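Local coordinates for extracellular solute-binding protein family 1 (Alicyclobacillus acidocaldarius subsp. acidocaldarius, PDB 4OVJ) that probably binds a solute outside the cell and hands it to a membrane transporter, as periplasmic-type binding proteins of its family do, at residues A[204-218]-A[399-413]. Residues are numbered along the deposited sequence; the frame is centred on the assembly and turned at random. Where two conformers were deposited one is given.
Sequences GTKLGFTESTLVSYL and QQGAEQFMQEANDLL
Asn-410 OD1 accepts the Leu-207 N-H at 2.9 Å, almost straight (174°) and in the carbonyl plane. The other end of the same amide works through solvent: ND2 donates at 3.2 Å to water 2, which in turn donates to Leu-207 O. With alanine in place of Asn-410, the Leu-207 N-H would probably lose this acceptor and water 2 its ND2 donor. Leu-207 itself dips to the helix: CD1 lies 3.8 Å from Met-406 CG and also meets Ala-409 CB, while CD2 touches Leu-413 CD1. In selenomethionine Met-406, SE lies 3.5 Å from Glu-211 CA and oblique to the Phe-209 ring, a Met-aromatic contact, and the bend at chi3 (74°) turns CE to 3.4 Å from Phe-209 O. Phe-209 and Phe-405 meet edge to edge, CZ to CE2. Between segments 211-218 and 399-413, whose axes approach to 9.1 Å with N-to-C directions 135° apart, packing is knobs-into-holes: Ala-402 CB fits among Glu-211, Leu-214, Val-215 and Leu-218, 3.7 Å from Leu-214 CD2. Glu-211 reaches down among Gln-399, Ala-402, Glu-403 and Met-406; the close approach of the Glu-403 carboxylate is doubtful, resting on one of two conformers. Helix 398-414 thus packs against both the weakly bonded strand 207-208 and the start of helix 211-226. Two further helices flank the contact: helix 185-194 covers Leu-207, Phe-209 and Leu-214 through Trp-185 and Phe-188, and helix 377-392 packs against Leu-214, Phe-405 and Leu-413.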
ATOM      1  N   GLY A 204      -7.682  17.600   5.360  1.00 24.11           N
ATOM      2  CA  GLY A 204      -8.790  16.704   5.628  1.00 23.01           C
ATOM      3  C   GLY A 204     -10.041  17.421   6.116  1.00 23.40           C
ATOM      4  O   GLY A 204     -10.849  16.815   6.815  1.00 26.63           O
ATOM      5  N   THR A 205     -10.215  18.692   5.738  1.00 23.35           N
ATOM      6  CA  THR A 205     -11.404  19.464   6.128  1.00 23.62           C
ATOM      7  C   THR A 205     -12.544  19.362   5.113  1.00 22.42           C
ATOM      8  O   THR A 205     -13.687  19.712   5.417  1.00 21.26           O
ATOM      9  CB  THR A 205     -11.089  20.963   6.351  1.00 26.63           C
ATOM     10  OG1 THR A 205     -10.585  21.555   5.142  1.00 24.16           O
ATOM     11  CG2 THR A 205     -10.075  21.134   7.480  1.00 29.65           C
ATOM     12  N   LYS A 206     -12.229  18.908   3.904  1.00 18.08           N
ATOM     13  CA  LYS A 206     -13.259  18.632   2.912  1.00 16.94           C
ATOM     14  C   LYS A 206     -12.749  17.632   1.886  1.00 14.58           C
ATOM     15  O   LYS A 206     -11.565  17.302   1.867  1.00 14.97           O
ATOM     16  CB  LYS A 206     -13.742  19.907   2.225  1.00 23.69           C
ATOM     17  CG  LYS A 206     -12.678  20.881   1.799  1.00 28.73           C
ATOM     18  CD  LYS A 206     -13.266  22.113   1.110  1.00 31.94           C
ATOM     19  CE  LYS A 206     -14.152  22.913   2.051  1.00 37.47           C
ATOM     20  NZ  LYS A 206     -14.342  24.307   1.571  1.00 43.32           N
ATOM     21  N   LEU A 207     -13.657  17.149   1.053  1.00 13.62           N
ATOM     22  CA  LEU A 207     -13.279  16.258  -0.031  1.00 13.06           C
ATOM     23  C   LEU A 207     -12.423  17.041  -1.006  1.00 13.23           C
ATOM     24  O   LEU A 207     -12.602  18.248  -1.172  1.00 15.85           O
ATOM     25  CB  LEU A 207     -14.511  15.695  -0.724  1.00 14.74           C
ATOM     26  CG  LEU A 207     -15.408  14.817   0.155  1.00 15.33           C
ATOM     27  CD1 LEU A 207     -16.618  14.382  -0.639  1.00 16.53           C
ATOM     28  CD2 LEU A 207     -14.657  13.600   0.672  1.00 15.75           C
ATOM     29  N   GLY A 208     -11.493  16.346  -1.647  1.00 12.37           N
ATOM     30  CA  GLY A 208     -10.536  16.983  -2.535  1.00 10.84           C
ATOM     31  C   GLY A 208     -10.807  16.780  -4.009  1.00  9.93           C
ATOM     32  O   GLY A 208      -9.913  16.979  -4.830  1.00 10.64           O
ATOM     33  N   PHE A 209     -12.023  16.373  -4.355  1.00 10.27           N
ATOM     34  CA  PHE A 209     -12.389  16.130  -5.746  1.00 10.98           C
ATOM     35  C   PHE A 209     -13.763  16.713  -6.033  1.00 13.00           C
ATOM     36  O   PHE A 209     -14.517  17.043  -5.118  1.00 13.72           O
ATOM     37  CB  PHE A 209     -12.403  14.631  -6.040  1.00 10.13           C
ATOM     38  CG  PHE A 209     -13.376  13.872  -5.191  1.00  9.80           C
ATOM     39  CD1 PHE A 209     -14.696  13.696  -5.601  1.00  9.45           C
ATOM     40  CD2 PHE A 209     -12.986  13.370  -3.955  1.00  9.05           C
ATOM     41  CE1 PHE A 209     -15.594  13.016  -4.806  1.00 10.28           C
ATOM     42  CE2 PHE A 209     -13.880  12.677  -3.163  1.00  9.75           C
ATOM     43  CZ  PHE A 209     -15.189  12.508  -3.588  1.00 10.42           C
ATOM     44  N   THR A 210     -14.086  16.806  -7.319  1.00 14.07           N
ATOM     45  CA  THR A 210     -15.353  17.371  -7.767  1.00 15.76           C
ATOM     46  C   THR A 210     -16.352  16.277  -8.128  1.00 14.57           C
ATOM     47  O   THR A 210     -15.994  15.121  -8.356  1.00 14.34           O
ATOM     48  CB  THR A 210     -15.153  18.225  -9.019  1.00 18.56           C
ATOM     49  OG1 THR A 210     -14.661  17.399 -10.076  1.00 22.04           O
ATOM     50  CG2 THR A 210     -14.177  19.363  -8.755  1.00 20.00           C
ATOM     51  N   GLU A 211     -17.619  16.662  -8.217  1.00 15.63           N
ATOM     52  CA  GLU A 211     -18.664  15.726  -8.606  1.00 16.48           C
ATOM     53  C   GLU A 211     -18.390  15.087  -9.962  1.00 14.00           C
ATOM     54  O   GLU A 211     -18.592  13.884 -10.129  1.00 14.41           O
ATOM     55  CB  GLU A 211     -20.015  16.424  -8.609  1.00 19.48           C
ATOM     56  CG  GLU A 211     -21.189  15.490  -8.770  1.00 22.11           C
ATOM     57  CD  GLU A 211     -22.495  16.239  -8.696  1.00 26.04           C
ATOM     58  OE1 GLU A 211     -22.753  16.869  -7.647  1.00 28.80           O
ATOM     59  OE2 GLU A 211     -23.251  16.211  -9.681  1.00 28.97           O
ATOM     60  N   SER A 212     -17.936  15.898 -10.905  0.50 14.28           N
ATOM     61  CA  SER A 212     -17.625  15.445 -12.248  0.50 15.70           C
ATOM     62  C   SER A 212     -16.642  14.275 -12.250  0.50 14.24           C
ATOM     63  O   SER A 212     -16.813  13.291 -12.964  0.50 13.09           O
ATOM     64  CB  SER A 212     -17.026  16.608 -13.024  0.50 17.70           C
ATOM     65  OG  SER A 212     -16.964  16.296 -14.384  0.50 21.82           O
ATOM     66  N   THR A 213     -15.603  14.398 -11.437  1.00 12.71           N
ATOM     67  CA  THR A 213     -14.575  13.361 -11.331  1.00 11.00           C
ATOM     68  C   THR A 213     -15.153  12.039 -10.822  1.00  9.78           C
ATOM     69  O   THR A 213     -14.836  10.963 -11.338  1.00 10.90           O
ATOM     70  CB  THR A 213     -13.486  13.841 -10.387  1.00 10.11           C
ATOM     71  OG1 THR A 213     -12.935  15.051 -10.919  1.00 11.22           O
ATOM     72  CG2 THR A 213     -12.400  12.779 -10.205  1.00  9.85           C
ATOM     73  N   LEU A 214     -16.020  12.120  -9.822  1.00  8.86           N
ATOM     74  CA  LEU A 214     -16.649  10.917  -9.289  1.00  8.40           C
ATOM     75  C   LEU A 214     -17.659  10.334 -10.276  1.00  8.83           C
ATOM     76  O   LEU A 214     -17.697   9.134 -10.478  1.00  9.37           O
ATOM     77  CB  LEU A 214     -17.307  11.184  -7.944  1.00  9.12           C
ATOM     78  CG  LEU A 214     -18.070  10.035  -7.286  1.00  9.34           C
ATOM     79  CD1 LEU A 214     -17.203   8.794  -7.198  1.00  9.63           C
ATOM     80  CD2 LEU A 214     -18.520  10.494  -5.905  1.00  9.69           C
ATOM     81  N   VAL A 215     -18.458  11.185 -10.909  1.00  9.91           N
ATOM     82  CA  VAL A 215     -19.436  10.693 -11.880  1.00 10.24           C
ATOM     83  C   VAL A 215     -18.757  10.010 -13.073  1.00  9.42           C
ATOM     84  O   VAL A 215     -19.245   8.989 -13.557  1.00  9.64           O
ATOM     85  CB  VAL A 215     -20.394  11.811 -12.347  1.00 11.32           C
ATOM     86  CG1 VAL A 215     -21.278  11.325 -13.489  1.00 12.19           C
ATOM     87  CG2 VAL A 215     -21.265  12.245 -11.183  1.00 11.33           C
ATOM     88  N   SER A 216     -17.627  10.540 -13.531  1.00  9.21           N
ATOM     89  CA  SER A 216     -16.939   9.912 -14.670  1.00  9.06           C
ATOM     90  C   SER A 216     -16.416   8.518 -14.285  1.00  8.74           C
ATOM     91  O   SER A 216     -16.470   7.575 -15.083  1.00  8.92           O
ATOM     92  CB  SER A 216     -15.842  10.814 -15.244  1.00 10.74           C
ATOM     93  OG  SER A 216     -14.777  10.992 -14.331  1.00 13.16           O
ATOM     94  N   TYR A 217     -15.946   8.382 -13.049  1.00  8.02           N
ATOM     95  CA  TYR A 217     -15.511   7.076 -12.532  1.00  7.47           C
ATOM     96  C   TYR A 217     -16.685   6.116 -12.462  1.00  7.49           C
ATOM     97  O   TYR A 217     -16.625   4.979 -12.951  1.00  7.32           O
ATOM     98  CB  TYR A 217     -14.914   7.289 -11.154  1.00  7.39           C
ATOM     99  CG  TYR A 217     -14.605   6.084 -10.308  1.00  7.88           C
ATOM    100  CD1 TYR A 217     -13.387   5.440 -10.395  1.00  8.11           C
ATOM    101  CD2 TYR A 217     -15.493   5.656  -9.345  1.00  8.39           C
ATOM    102  CE1 TYR A 217     -13.071   4.372  -9.574  1.00  8.46           C
ATOM    103  CE2 TYR A 217     -15.194   4.595  -8.518  1.00  8.96           C
ATOM    104  CZ  TYR A 217     -13.974   3.959  -8.635  1.00  8.23           C
ATOM    105  OH  TYR A 217     -13.668   2.932  -7.791  1.00 10.09           O
ATOM    106  N   LEU A 218     -17.771   6.569 -11.866  1.00  7.58           N
ATOM    107  CA  LEU A 218     -18.948   5.712 -11.746  1.00  8.52           C
ATOM    108  C   LEU A 218     -19.488   5.288 -13.117  1.00  7.97           C
ATOM    109  O   LEU A 218     -19.887   4.138 -13.301  1.00  8.40           O
ATOM    110  CB  LEU A 218     -20.031   6.405 -10.935  1.00  9.27           C
ATOM    111  CG  LEU A 218     -19.712   6.681  -9.465  1.00 10.90           C
ATOM    112  CD1 LEU A 218     -20.821   7.547  -8.903  1.00 12.23           C
ATOM    113  CD2 LEU A 218     -19.536   5.414  -8.647  1.00 12.48           C
ATOM    114  N   GLN A 399     -24.982  10.262 -10.901  1.00 16.95           N
ATOM    115  CA  GLN A 399     -24.986  11.665 -10.484  1.00 18.17           C
ATOM    116  C   GLN A 399     -25.665  11.814  -9.132  1.00 17.42           C
ATOM    117  O   GLN A 399     -25.175  12.564  -8.280  1.00 17.01           O
ATOM    118  CB  GLN A 399     -25.635  12.566 -11.530  1.00 20.09           C
ATOM    119  CG  GLN A 399     -25.426  14.062 -11.284  1.00 24.19           C
ATOM    120  CD  GLN A 399     -26.320  14.668 -10.211  1.00 26.55           C
ATOM    121  OE1 GLN A 399     -25.941  15.650  -9.561  1.00 30.24           O
ATOM    122  NE2 GLN A 399     -27.508  14.109 -10.026  1.00 24.29           N
ATOM    123  N   GLN A 400     -26.773  11.091  -8.932  1.00 19.58           N
ATOM    124  CA  GLN A 400     -27.503  11.136  -7.662  1.00 22.13           C
ATOM    125  C   GLN A 400     -26.655  10.605  -6.512  1.00 20.05           C
ATOM    126  O   GLN A 400     -26.598  11.215  -5.444  1.00 23.54           O
ATOM    127  CB  GLN A 400     -28.817  10.337  -7.747  1.00 26.15           C
ATOM    128  CG  GLN A 400     -29.932  11.026  -8.526  1.00 28.69           C
ATOM    129  CD  GLN A 400     -31.096  10.096  -8.858  1.00 32.28           C
ATOM    130  OE1 GLN A 400     -31.010   8.869  -8.715  1.00 32.64           O
ATOM    131  NE2 GLN A 400     -32.194  10.681  -9.309  1.00 37.06           N
ATOM    132  N   GLY A 401     -26.003   9.468  -6.737  1.00 18.36           N
ATOM    133  CA  GLY A 401     -25.138   8.854  -5.739  1.00 18.22           C
ATOM    134  C   GLY A 401     -23.947   9.728  -5.394  1.00 17.49           C
ATOM    135  O   GLY A 401     -23.631   9.911  -4.214  1.00 17.79           O
ATOM    136  N   ALA A 402     -23.295  10.277  -6.424  1.00 14.67           N
ATOM    137  CA  ALA A 402     -22.170  11.184  -6.217  1.00 14.38           C
ATOM    138  C   ALA A 402     -22.596  12.382  -5.366  1.00 16.96           C
ATOM    139  O   ALA A 402     -21.944  12.678  -4.366  1.00 15.88           O
ATOM    140  CB  ALA A 402     -21.593  11.641  -7.541  1.00 15.71           C
ATOM    141  N   GLU A 403     -23.696  13.039  -5.741  0.50 18.51           N
ATOM    142  CA  GLU A 403     -24.173  14.212  -4.998  0.50 21.37           C
ATOM    143  C   GLU A 403     -24.484  13.905  -3.550  0.50 20.32           C
ATOM    144  O   GLU A 403     -24.079  14.638  -2.650  0.50 21.93           O
ATOM    145  CB  GLU A 403     -25.410  14.817  -5.659  0.50 26.76           C
ATOM    146  CG  GLU A 403     -25.023  15.851  -6.681  0.50 30.44           C
ATOM    147  CD  GLU A 403     -26.025  16.978  -6.841  0.50 34.05           C
ATOM    148  OE1 GLU A 403     -27.230  16.750  -6.608  0.50 28.48           O
ATOM    149  OE2 GLU A 403     -25.588  18.093  -7.214  0.50 32.33           O
ATOM    150  N   GLN A 404     -25.197  12.807  -3.340  1.00 20.29           N
ATOM    151  CA  GLN A 404     -25.612  12.385  -2.012  1.00 23.20           C
ATOM    152  C   GLN A 404     -24.405  12.035  -1.146  1.00 21.70           C
ATOM    153  O   GLN A 404     -24.282  12.512  -0.014  1.00 24.44           O
ATOM    154  CB  GLN A 404     -26.557  11.182  -2.131  1.00 28.17           C
ATOM    155  CG  GLN A 404     -27.192  10.739  -0.826  1.00 33.89           C
ATOM    156  CD  GLN A 404     -28.395   9.829  -1.039  1.00 39.37           C
ATOM    157  OE1 GLN A 404     -28.250   8.615  -1.167  1.00 45.65           O
ATOM    158  NE2 GLN A 404     -29.592  10.413  -1.065  1.00 44.39           N
ATOM    159  N   PHE A 405     -23.504  11.225  -1.691  1.00 19.69           N
ATOM    160  CA  PHE A 405     -22.307  10.824  -0.958  1.00 17.64           C
ATOM    161  C   PHE A 405     -21.444  12.020  -0.554  1.00 16.37           C
ATOM    162  O   PHE A 405     -20.949  12.073   0.565  1.00 18.44           O
ATOM    163  CB  PHE A 405     -21.446   9.825  -1.747  1.00 15.79           C
ATOM    164  CG  PHE A 405     -20.055   9.696  -1.196  1.00 15.75           C
ATOM    165  CD1 PHE A 405     -19.822   8.940  -0.057  1.00 15.61           C
ATOM    166  CD2 PHE A 405     -18.992  10.384  -1.770  1.00 15.50           C
ATOM    167  CE1 PHE A 405     -18.557   8.846   0.490  1.00 14.79           C
ATOM    168  CE2 PHE A 405     -17.723  10.293  -1.225  1.00 14.66           C
ATOM    169  CZ  PHE A 405     -17.505   9.522  -0.095  1.00 14.62           C
HETATM  170  N   MSE A 406     -21.256  12.956  -1.482  1.00 17.32           N
HETATM  171  CA  MSE A 406     -20.364  14.099  -1.269  1.00 17.06           C
HETATM  172  C   MSE A 406     -20.925  15.048  -0.254  1.00 17.87           C
HETATM  173  O   MSE A 406     -20.182  15.555   0.590  1.00 19.16           O
HETATM  174  CB  MSE A 406     -20.122  14.830  -2.578  1.00 17.87           C
HETATM  175  CG  MSE A 406     -19.187  14.012  -3.451  1.00 16.73           C
HETATM  176 SE   MSE A 406     -18.899  14.910  -5.163  1.00 19.46          SE
HETATM  177  CE  MSE A 406     -17.721  16.327  -4.449  1.00 20.45           C
ATOM    178  N   GLN A 407     -22.233  15.297  -0.309  1.00 20.78           N
ATOM    179  CA  GLN A 407     -22.876  16.175   0.671  1.00 20.56           C
ATOM    180  C   GLN A 407     -22.707  15.578   2.070  1.00 20.80           C
ATOM    181  O   GLN A 407     -22.328  16.273   3.012  1.00 24.57           O
ATOM    182  CB  GLN A 407     -24.364  16.346   0.347  1.00 24.17           C
ATOM    183  CG  GLN A 407     -25.087  17.344   1.237  1.00 29.15           C
ATOM    184  CD  GLN A 407     -26.599  17.274   1.089  1.00 35.75           C
ATOM    185  OE1 GLN A 407     -27.156  16.270   0.626  1.00 37.85           O
ATOM    186  NE2 GLN A 407     -27.275  18.341   1.500  1.00 41.46           N
ATOM    187  N   GLU A 408     -22.968  14.280   2.179  1.00 20.55           N
ATOM    188  CA  GLU A 408     -22.848  13.554   3.441  1.00 23.46           C
ATOM    189  C   GLU A 408     -21.436  13.614   4.018  1.00 21.31           C
ATOM    190  O   GLU A 408     -21.255  13.962   5.189  1.00 25.12           O
ATOM    191  CB  GLU A 408     -23.286  12.100   3.243  1.00 27.25           C
ATOM    192  CG  GLU A 408     -23.055  11.185   4.436  1.00 35.38           C
ATOM    193  CD  GLU A 408     -23.826   9.868   4.349  1.00 41.20           C
ATOM    194  OE1 GLU A 408     -23.737   9.073   5.311  1.00 51.46           O
ATOM    195  OE2 GLU A 408     -24.514   9.623   3.332  1.00 49.58           O
ATOM    196  N   ALA A 409     -20.448  13.270   3.191  1.00 19.29           N
ATOM    197  CA  ALA A 409     -19.055  13.246   3.604  1.00 18.84           C
ATOM    198  C   ALA A 409     -18.559  14.646   3.978  1.00 17.98           C
ATOM    199  O   ALA A 409     -17.901  14.808   4.997  1.00 20.81           O
ATOM    200  CB  ALA A 409     -18.186  12.645   2.501  1.00 19.76           C
ATOM    201  N   ASN A 410     -18.875  15.652   3.159  1.00 19.02           N
ATOM    202  CA  ASN A 410     -18.451  17.029   3.451  1.00 20.32           C
ATOM    203  C   ASN A 410     -19.075  17.560   4.734  1.00 21.18           C
ATOM    204  O   ASN A 410     -18.417  18.287   5.481  1.00 26.20           O
ATOM    205  CB  ASN A 410     -18.723  17.982   2.279  1.00 19.46           C
ATOM    206  CG  ASN A 410     -17.604  17.973   1.243  1.00 21.67           C
ATOM    207  OD1 ASN A 410     -16.423  17.922   1.591  1.00 22.51           O
ATOM    208  ND2 ASN A 410     -17.972  18.046  -0.034  1.00 22.33           N
ATOM    209  N   ASP A 411     -20.326  17.187   4.996  1.00 24.86           N
ATOM    210  CA  ASP A 411     -21.007  17.567   6.249  1.00 28.56           C
ATOM    211  C   ASP A 411     -20.318  16.946   7.463  1.00 28.80           C
ATOM    212  O   ASP A 411     -20.129  17.602   8.490  1.00 28.37           O
ATOM    213  CB  ASP A 411     -22.489  17.142   6.235  1.00 30.79           C
ATOM    214  CG  ASP A 411     -23.375  18.089   5.423  1.00 39.39           C
ATOM    215  OD1 ASP A 411     -22.917  19.200   5.070  1.00 46.35           O
ATOM    216  OD2 ASP A 411     -24.546  17.723   5.148  1.00 44.05           O
ATOM    217  N   LEU A 412     -19.953  15.675   7.335  1.00 25.69           N
ATOM    218  CA  LEU A 412     -19.223  14.967   8.377  1.00 25.24           C
ATOM    219  C   LEU A 412     -17.835  15.576   8.615  1.00 25.87           C
ATOM    220  O   LEU A 412     -17.423  15.771   9.759  1.00 28.22           O
ATOM    221  CB  LEU A 412     -19.091  13.501   7.987  1.00 23.90           C
ATOM    222  CG  LEU A 412     -18.429  12.542   8.968  1.00 33.30           C
ATOM    223  CD1 LEU A 412     -19.091  12.609  10.334  1.00 35.84           C
ATOM    224  CD2 LEU A 412     -18.505  11.128   8.409  1.00 34.94           C
ATOM    225  N   LEU A 413     -17.111  15.878   7.542  1.00 23.35           N
ATOM    226  CA  LEU A 413     -15.801  16.501   7.689  1.00 22.14           C
ATOM    227  C   LEU A 413     -15.864  17.892   8.328  1.00 26.12           C
ATOM    228  O   LEU A 413     -14.934  18.283   9.022  1.00 28.45           O
ATOM    229  CB  LEU A 413     -15.096  16.593   6.347  1.00 20.43           C
ATOM    230  CG  LEU A 413     -14.716  15.246   5.737  1.00 19.99           C
ATOM    231  CD1 LEU A 413     -14.225  15.490   4.319  1.00 20.57           C
ATOM    232  CD2 LEU A 413     -13.671  14.533   6.570  1.00 20.90           C
TER
HETATM  233  O   HOH W   1     -16.338  19.887   4.393  1.00 31.79           O
HETATM  234  O   HOH W   2     -15.306  19.207  -1.303  1.00 29.69           O